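Local structure of alpha-galactosidase (Thermus thermophilus, 6LCJ) at residues L177-R180 / V181-E184; F193-D196 / D197-R201; E329-E333 / A334-F338. The protein probably releases terminal alpha-linked galactose from oligosaccharides by hydrolysis, working as a thermostable hexameric glycosidase. All coordinates share one frame; numbering follows the deposited sequence.

Interaction 1 of 3, residues L177-R180 / V181-E184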
loop_
_atom_site.group_PDB
_atom_site.type_symbol
_atom_site.label_atom_id
_atom_site.label_comp_id
_atom_site.label_asym_id
_atom_site.label_seq_id
_atom_site.Cartn_x
_atom_site.Cartn_y
_atom_site.Cartn_z
ATOM N N LEU E 177 15.651 24.153 49.925
ATOM C CA LEU E 177 16.471 22.963 49.747
ATOM C C LEU E 177 17.874 23.310 49.260
ATOM O O LEU E 177 18.862 22.738 49.741
ATOM C CB LEU E 177 15.776 22.017 48.771
ATOM C CG LEU E 177 16.587 20.987 47.985
ATOM C CD1 LEU E 177 17.027 19.877 48.895
ATOM C CD2 LEU E 177 15.723 20.433 46.886
ATOM N N LEU E 178 17.986 24.257 48.318
ATOM C CA LEU E 178 19.301 24.603 47.787
ATOM C C LEU E 178 20.120 25.420 48.777
ATOM O O LEU E 178 21.358 25.392 48.723
ATOM C CB LEU E 178 19.163 25.352 46.456
ATOM C CG LEU E 178 18.608 24.519 45.283
ATOM C CD1 LEU E 178 18.511 25.334 43.995
ATOM C CD2 LEU E 178 19.429 23.246 45.047
ATOM N N LEU E 179 19.465 26.153 49.685
ATOM C CA LEU E 179 20.212 26.855 50.725
ATOM C C LEU E 179 20.853 25.872 51.700
ATOM O O LEU E 179 21.980 26.084 52.151
ATOM C CB LEU E 179 19.305 27.848 51.456
ATOM C CG LEU E 179 19.083 29.170 50.702
ATOM C CD1 LEU E 179 17.991 30.006 51.330
ATOM C CD2 LEU E 179 20.372 29.965 50.589
ATOM N N ARG E 180 20.174 24.769 52.009
ATOM C CA ARG E 180 20.804 23.769 52.864
ATOM C C ARG E 180 21.934 23.061 52.134
ATOM O O ARG E 180 23.004 22.821 52.706
ATOM C CB ARG E 180 19.764 22.764 53.356
ATOM C CG ARG E 180 18.674 23.414 54.195
ATOM C CD ARG E 180 17.881 22.401 54.983
ATOM N NE ARG E 180 17.082 21.573 54.097
ATOM C CZ ARG E 180 15.997 22.001 53.454
ATOM N NH1 ARG E 180 15.577 23.255 53.606
ATOM N NH2 ARG E 180 15.332 21.171 52.654
ATOM N N VAL E 181 21.710 22.712 50.870
ATOM C CA VAL E 181 22.748 22.049 50.094
ATOM C C VAL E 181 23.946 22.971 49.930
ATOM O O VAL E 181 25.101 22.531 50.012
ATOM C CB VAL E 181 22.169 21.585 48.742
ATOM C CG1 VAL E 181 23.254 21.105 47.821
ATOM C CG2 VAL E 181 21.143 20.488 48.976
ATOM N N LEU E 182 23.686 24.273 49.729
ATOM C CA LEU E 182 24.762 25.253 49.599
ATOM C C LEU E 182 25.669 25.234 50.820
ATOM O O LEU E 182 26.904 25.261 50.694
ATOM C CB LEU E 182 24.178 26.648 49.387
ATOM C CG LEU E 182 25.127 27.855 49.466
ATOM C CD1 LEU E 182 26.064 27.943 48.268
ATOM C CD2 LEU E 182 24.336 29.138 49.607
ATOM N N ASP E 183 25.071 25.144 52.009
ATOM C CA ASP E 183 25.837 25.023 53.244
ATOM C C ASP E 183 26.831 23.868 53.184
ATOM O O ASP E 183 28.020 24.038 53.474
ATOM C CB ASP E 183 24.882 24.830 54.418
ATOM C CG ASP E 183 25.229 25.707 55.580
ATOM O OD1 ASP E 183 26.001 26.666 55.359
ATOM O OD2 ASP E 183 24.746 25.431 56.705
ATOM N N GLU E 184 26.359 22.675 52.822
ATOM C CA GLU E 184 27.256 21.527 52.750
ATOM C C GLU E 184 28.239 21.649 51.592
ATOM O O GLU E 184 29.413 21.274 51.725
ATOM C CB GLU E 184 26.452 20.249 52.615
ATOM C CG GLU E 184 25.378 20.127 53.644
ATOM C CD GLU E 184 25.608 18.931 54.521
ATOM O OE1 GLU E 184 24.619 18.235 54.853
ATOM O OE2 GLU E 184 26.792 18.675 54.853
#
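Val181 lies against Leu177, one turn earlier in the same helix, and one branch of its side chain, CG2, is turned back toward that turn. Its CB is 3.6 Å from Leu177 O, and from there the chain forks. CG1 is anti to the backbone N (chi1 170°), which leaves CG2 beside that N and directed back along the helix. CG2 comes to 3.3 Å from Leu177 O. The same methyl then meets Leu177 CD1 at 4.2 Å, the two side chains running alongside each other and pointing the same way. CG1 takes a different direction and packs on the ring of Phe193.

The alpha-helical bond from Val181 N to Leu177 O (3.1 Å, nearly straight at 163°) joins the same two residues, so one carbonyl oxygen accepts an N-H and also has a methyl against it. The ladder continues with Leu182 N to Leu178 O at 2.8 Å and Asp183 N to Leu179 O at 3.2 Å; the next rung, Glu184 N to Arg180 O, is weak. On another side of the helix, Leu179 and Leu182 cross at a slant, touching through their CD2 methyls at 4.2 Å. The carboxylate of Asp183 leads away from the preceding turn to a salt bridge with Arg226.

Helix 175-185 packs by apolar side chains on several neighbours. Phe169 of helix 166-169 covers Leu177 and Val181, Leu178 and Leu182 face Ile195 and Phe193 of strand 192-195, and Leu179 leans on Phe218, Leu219 and Arg222 of helix 216-224.

Interaction 2 of 3, residues F193-D196 / D197-R201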
loop_
_atom_site.group_PDB
_atom_site.type_symbol
_atom_site.label_atom_id
_atom_site.label_comp_id
_atom_site.label_asym_id
_atom_site.label_seq_id
_atom_site.Cartn_x
_atom_site.Cartn_y
_atom_site.Cartn_z
ATOM N N PHE E 193 28.311 27.370 42.194
ATOM C CA PHE E 193 27.111 26.673 42.636
ATOM C C PHE E 193 26.020 27.001 41.622
ATOM O O PHE E 193 25.549 28.144 41.567
ATOM C CB PHE E 193 26.719 27.113 44.040
ATOM C CG PHE E 193 25.592 26.325 44.632
ATOM C CD1 PHE E 193 24.277 26.642 44.343
ATOM C CD2 PHE E 193 25.846 25.262 45.490
ATOM C CE1 PHE E 193 23.230 25.917 44.900
ATOM C CE2 PHE E 193 24.798 24.531 46.054
ATOM C CZ PHE E 193 23.483 24.866 45.757
ATOM N N GLN E 194 25.624 26.016 40.810
ATOM C CA GLN E 194 24.805 26.276 39.630
ATOM C C GLN E 194 23.409 25.690 39.795
ATOM O O GLN E 194 23.261 24.483 39.977
ATOM C CB GLN E 194 25.466 25.725 38.371
ATOM C CG GLN E 194 24.747 26.139 37.076
ATOM C CD GLN E 194 24.309 24.930 36.277
ATOM O OE1 GLN E 194 25.138 24.079 35.919
ATOM N NE2 GLN E 194 23.004 24.825 36.012
ATOM N N ILE E 195 22.395 26.557 39.726
ATOM C CA ILE E 195 20.986 26.165 39.771
ATOM C C ILE E 195 20.542 25.787 38.363
ATOM O O ILE E 195 20.683 26.580 37.425
ATOM C CB ILE E 195 20.115 27.300 40.327
ATOM C CG1 ILE E 195 20.498 27.593 41.762
ATOM C CG2 ILE E 195 18.642 26.946 40.281
ATOM C CD1 ILE E 195 20.456 29.031 42.047
ATOM N N ASP E 196 19.987 24.592 38.215
ATOM C CA ASP E 196 19.639 24.111 36.897
ATOM C C ASP E 196 18.134 24.253 36.655
ATOM O O ASP E 196 17.463 25.107 37.251
ATOM C CB ASP E 196 20.112 22.661 36.738
ATOM C CG ASP E 196 20.435 22.308 35.291
ATOM O OD1 ASP E 196 19.544 21.729 34.604
ATOM O OD2 ASP E 196 21.583 22.576 34.854
ATOM N N ASP E 197 17.603 23.419 35.766
ATOM C CA ASP E 197 16.191 23.434 35.420
ATOM C C ASP E 197 15.350 23.207 36.667
ATOM O O ASP E 197 15.678 22.367 37.508
ATOM C CB ASP E 197 15.947 22.350 34.366
ATOM C CG ASP E 197 14.529 22.312 33.840
ATOM O OD1 ASP E 197 13.745 23.262 34.046
ATOM O OD2 ASP E 197 14.203 21.306 33.173
ATOM N N GLY E 198 14.292 24.011 36.814
ATOM C CA GLY E 198 13.388 23.889 37.938
ATOM C C GLY E 198 13.116 25.164 38.719
ATOM O O GLY E 198 12.227 25.188 39.575
ATOM N N TRP E 199 13.880 26.224 38.465
ATOM C CA TRP E 199 13.648 27.488 39.155
ATOM C C TRP E 199 12.625 28.384 38.462
ATOM O O TRP E 199 12.056 29.261 39.118
ATOM C CB TRP E 199 14.958 28.264 39.303
ATOM C CG TRP E 199 15.528 28.717 37.993
ATOM C CD1 TRP E 199 16.385 28.022 37.188
ATOM C CD2 TRP E 199 15.279 29.963 37.331
ATOM N NE1 TRP E 199 16.684 28.754 36.066
ATOM C CE2 TRP E 199 16.026 29.954 36.130
ATOM C CE3 TRP E 199 14.497 31.086 37.634
ATOM C CZ2 TRP E 199 16.015 31.024 35.234
ATOM C CZ3 TRP E 199 14.495 32.150 36.748
ATOM C CH2 TRP E 199 15.249 32.110 35.560
ATOM N N GLN E 200 12.363 28.174 37.175
ATOM C CA GLN E 200 11.578 29.080 36.345
ATOM C C GLN E 200 10.087 28.739 36.379
ATOM O O GLN E 200 9.677 27.640 36.756
ATOM C CB GLN E 200 12.091 29.050 34.901
ATOM C CG GLN E 200 11.733 27.786 34.120
ATOM C CD GLN E 200 12.573 26.552 34.508
ATOM O OE1 GLN E 200 13.384 26.588 35.434
ATOM N NE2 GLN E 200 12.375 25.461 33.790
ATOM N N ARG E 201 9.263 29.711 35.968
ATOM C CA ARG E 201 7.823 29.466 35.900
ATOM C C ARG E 201 7.441 28.645 34.675
ATOM O O ARG E 201 6.508 27.836 34.744
ATOM C CB ARG E 201 7.055 30.786 35.900
ATOM C CG ARG E 201 7.250 31.633 37.149
ATOM C CD ARG E 201 6.606 33.009 36.994
ATOM N NE ARG E 201 5.149 32.902 36.909
ATOM C CZ ARG E 201 4.363 32.592 37.939
ATOM N NH1 ARG E 201 4.895 32.367 39.141
ATOM N NH2 ARG E 201 3.043 32.506 37.775
#
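Asp197 N donates to Asp196 OD1 at 2.8 Å, a straight bond (169°) that reaches the carboxylate from above its plane. Asp196 can accept it because its CG is anti to its own N (chi1 -151°), which swings the carboxylate beside its carbonyl carbon and up to the next N-H. Its OD2 takes Gln194 NE2 at 2.9 Å and a salt bridge from Lys302. With an alanine at Asp196, Asp197 N would probably be left without this acceptor, Lys302 without this carboxylate and the Gln194 amide freer to turn.

The carboxylate of Asp197 divides its work: OD2 accepts Trp268 NE1, while OD1 is met almost end-on by Gln200 NE2 at 2.6 Å. Gly198 follows with a positive phi of 128°, where a CB would jam against the preceding carbonyl oxygen. Its N donates to Gln200 OE1 at 3.1 Å, so both ends of one amide are held and its rotation is fixed.

The chain here leaves the C-terminal end of strand 192-195 in the parallel beta/alpha (TIM-type) barrel, the end at which enzymes of this fold carry their active sites.

Trp199 turns its indole back over that strand end. Its CD1 edge lies in plane with Asp196 O, 3.1 Å away, and CD1 also meets Ile195 CG2 at 4.0 Å, the two side chains crossing at about a right angle. Its NE1 bonds to Trp233 O, and the ring of Phe234 stands nearly perpendicular to the indole. Gln200 lays its CB over the centre of one indole face, 4.0 Å above the plane. At Arg201 the chain turns a corner, and NE makes a long, weak ion pair with Asp205.

Interaction 3 of 3, residues E329-E333 / A334-F338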
loop_
_atom_site.group_PDB
_atom_site.type_symbol
_atom_site.label_atom_id
_atom_site.label_comp_id
_atom_site.label_asym_id
_atom_site.label_seq_id
_atom_site.Cartn_x
_atom_site.Cartn_y
_atom_site.Cartn_z
ATOM N N GLU E 329 28.234 38.854 23.560
ATOM C CA GLU E 329 28.541 40.230 23.937
ATOM C C GLU E 329 27.716 40.672 25.132
ATOM O O GLU E 329 28.218 41.384 26.007
ATOM C CB GLU E 329 28.306 41.164 22.757
ATOM C CG GLU E 329 29.411 41.122 21.724
ATOM C CD GLU E 329 30.687 41.846 22.183
ATOM O OE1 GLU E 329 30.725 42.381 23.316
ATOM O OE2 GLU E 329 31.664 41.878 21.406
ATOM N N ALA E 330 26.454 40.255 25.196
ATOM C CA ALA E 330 25.627 40.632 26.335
ATOM C C ALA E 330 26.153 40.033 27.631
ATOM O O ALA E 330 25.928 40.596 28.710
ATOM C CB ALA E 330 24.178 40.215 26.104
ATOM N N ALA E 331 26.857 38.901 27.547
ATOM C CA ALA E 331 27.381 38.220 28.726
ATOM C C ALA E 331 28.744 38.739 29.144
ATOM O O ALA E 331 29.184 38.468 30.269
ATOM C CB ALA E 331 27.469 36.709 28.476
ATOM N N GLY E 332 29.411 39.484 28.276
ATOM C CA GLY E 332 30.719 39.998 28.622
ATOM C C GLY E 332 31.656 38.865 28.961
ATOM O O GLY E 332 31.809 37.902 28.201
ATOM N N GLU E 333 32.285 38.966 30.121
ATOM C CA GLU E 333 33.264 37.979 30.548
ATOM C C GLU E 333 32.656 36.871 31.400
ATOM O O GLU E 333 33.389 36.010 31.887
ATOM C CB GLU E 333 34.399 38.679 31.298
ATOM C CG GLU E 333 35.051 39.781 30.454
ATOM C CD GLU E 333 36.232 40.457 31.139
ATOM O OE1 GLU E 333 36.073 40.954 32.281
ATOM O OE2 GLU E 333 37.320 40.499 30.521
ATOM N N ALA E 334 31.341 36.865 31.577
ATOM C CA ALA E 334 30.702 35.756 32.252
ATOM C C ALA E 334 31.047 34.457 31.537
ATOM O O ALA E 334 31.487 34.452 30.379
ATOM C CB ALA E 334 29.194 35.961 32.303
ATOM N N TYR E 335 30.894 33.348 32.261
ATOM C CA TYR E 335 31.181 32.020 31.728
ATOM C C TYR E 335 29.919 31.472 31.073
ATOM O O TYR E 335 28.888 31.319 31.739
ATOM C CB TYR E 335 31.650 31.068 32.830
ATOM C CG TYR E 335 32.327 29.818 32.297
ATOM C CD1 TYR E 335 31.573 28.741 31.836
ATOM C CD2 TYR E 335 33.712 29.721 32.232
ATOM C CE1 TYR E 335 32.180 27.603 31.339
ATOM C CE2 TYR E 335 34.324 28.590 31.736
ATOM C CZ TYR E 335 33.553 27.531 31.290
ATOM O OH TYR E 335 34.150 26.400 30.792
ATOM N N LEU E 336 30.000 31.160 29.785
ATOM C CA LEU E 336 28.881 30.539 29.089
ATOM C C LEU E 336 29.221 29.081 28.802
ATOM O O LEU E 336 30.221 28.782 28.128
ATOM C CB LEU E 336 28.540 31.288 27.802
ATOM C CG LEU E 336 28.124 32.734 28.029
ATOM C CD1 LEU E 336 27.803 33.388 26.703
ATOM C CD2 LEU E 336 26.951 32.811 29.000
ATOM N N LEU E 337 28.412 28.185 29.356
ATOM C CA LEU E 337 28.466 26.766 29.061
ATOM C C LEU E 337 27.366 26.471 28.054
ATOM O O LEU E 337 26.184 26.673 28.357
ATOM C CB LEU E 337 28.267 25.933 30.327
ATOM C CG LEU E 337 28.156 24.423 30.066
ATOM C CD1 LEU E 337 29.502 23.847 29.643
ATOM C CD2 LEU E 337 27.626 23.691 31.277
ATOM N N PHE E 338 27.754 26.020 26.857
ATOM C CA PHE E 338 26.802 25.694 25.793
ATOM C C PHE E 338 26.379 24.236 25.903
ATOM O O PHE E 338 27.231 23.343 25.985
ATOM C CB PHE E 338 27.406 25.942 24.405
ATOM C CG PHE E 338 27.408 27.396 23.971
ATOM C CD1 PHE E 338 27.445 28.429 24.906
ATOM C CD2 PHE E 338 27.412 27.728 22.624
ATOM C CE1 PHE E 338 27.486 29.752 24.505
ATOM C CE2 PHE E 338 27.445 29.057 22.214
ATOM C CZ PHE E 338 27.482 30.067 23.156
#
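Ala331 meets both Ala334 and Leu336 where helix 317-331 gives way to strand 335-338. The last turn of the helix starts to close at Glu329, whose O accepts Gly332 N at 3.2 Å. Ala330 follows with its methyl turned to the neighbouring helix, against Ala287 and Arg291.

Within 329-333, Ala331 makes the apolar side-chain contacts. Its CB sits against the branched end of Leu336, 3.8 Å from CD1 and 4.0 Å from CD2, so that both methyls of the leucine bear on a single carbon. Leu336 brings its fork there with CG anti to the carbonyl carbon (chi1 -61°), beside the backbone N. The same Ala331 methyl comes within 4.3 Å of Ala334 CB. Ala331 O accepts Ala334 N at 3.0 Å, the donor standing above the carbonyl plane; this bond closes a type II' beta turn from Ala331 to Ala334. Ala334 CB also lies close to that oxygen, at 3.2 Å.

Gly332 occupies the second position of the turn, where it leaves helical geometry with a positive phi (58°), a value that favours glycine. Its O is in a weak hydrogen bond with Arg328 NH2, which also bonds to Ala334 O and so spans the turn. Glu333 completes the corner and extends its carboxylate outward at the surface.

The turn joins two elements of a beta-alpha-beta unit, strand 298-303, helix 317-331 and strand 335-338. Val290 and Leu294 of helix 280-296 cover Ala331 and Ala334, Leu336 packs on Leu301 and Leu303 of strand 298-303, and strand 335-338 runs parallel between that strand and strand 352-354.

Overall arrangement
All three contacts belong to the barrel and follow one another along the chain. Interactions 1 and 2 touch directly, the helix packing on the strand that follows it in the chain. Interaction 3 touches neither, its centre about 17 Å from that of interaction 2 and about 26 Å from that of interaction 1, although strands 192-195 and 335-338 share the parallel sheet. Interaction 1 is a partly buried outer helix, with leucines and a valine against the neighbouring elements and Arg180 and Asp183 exposed. Interaction 2 is buried yet strongly polar, built from carboxylates, amides and an indole beyond a strand end. Interaction 3, mostly buried, relies on small apolar groups and one backbone turn.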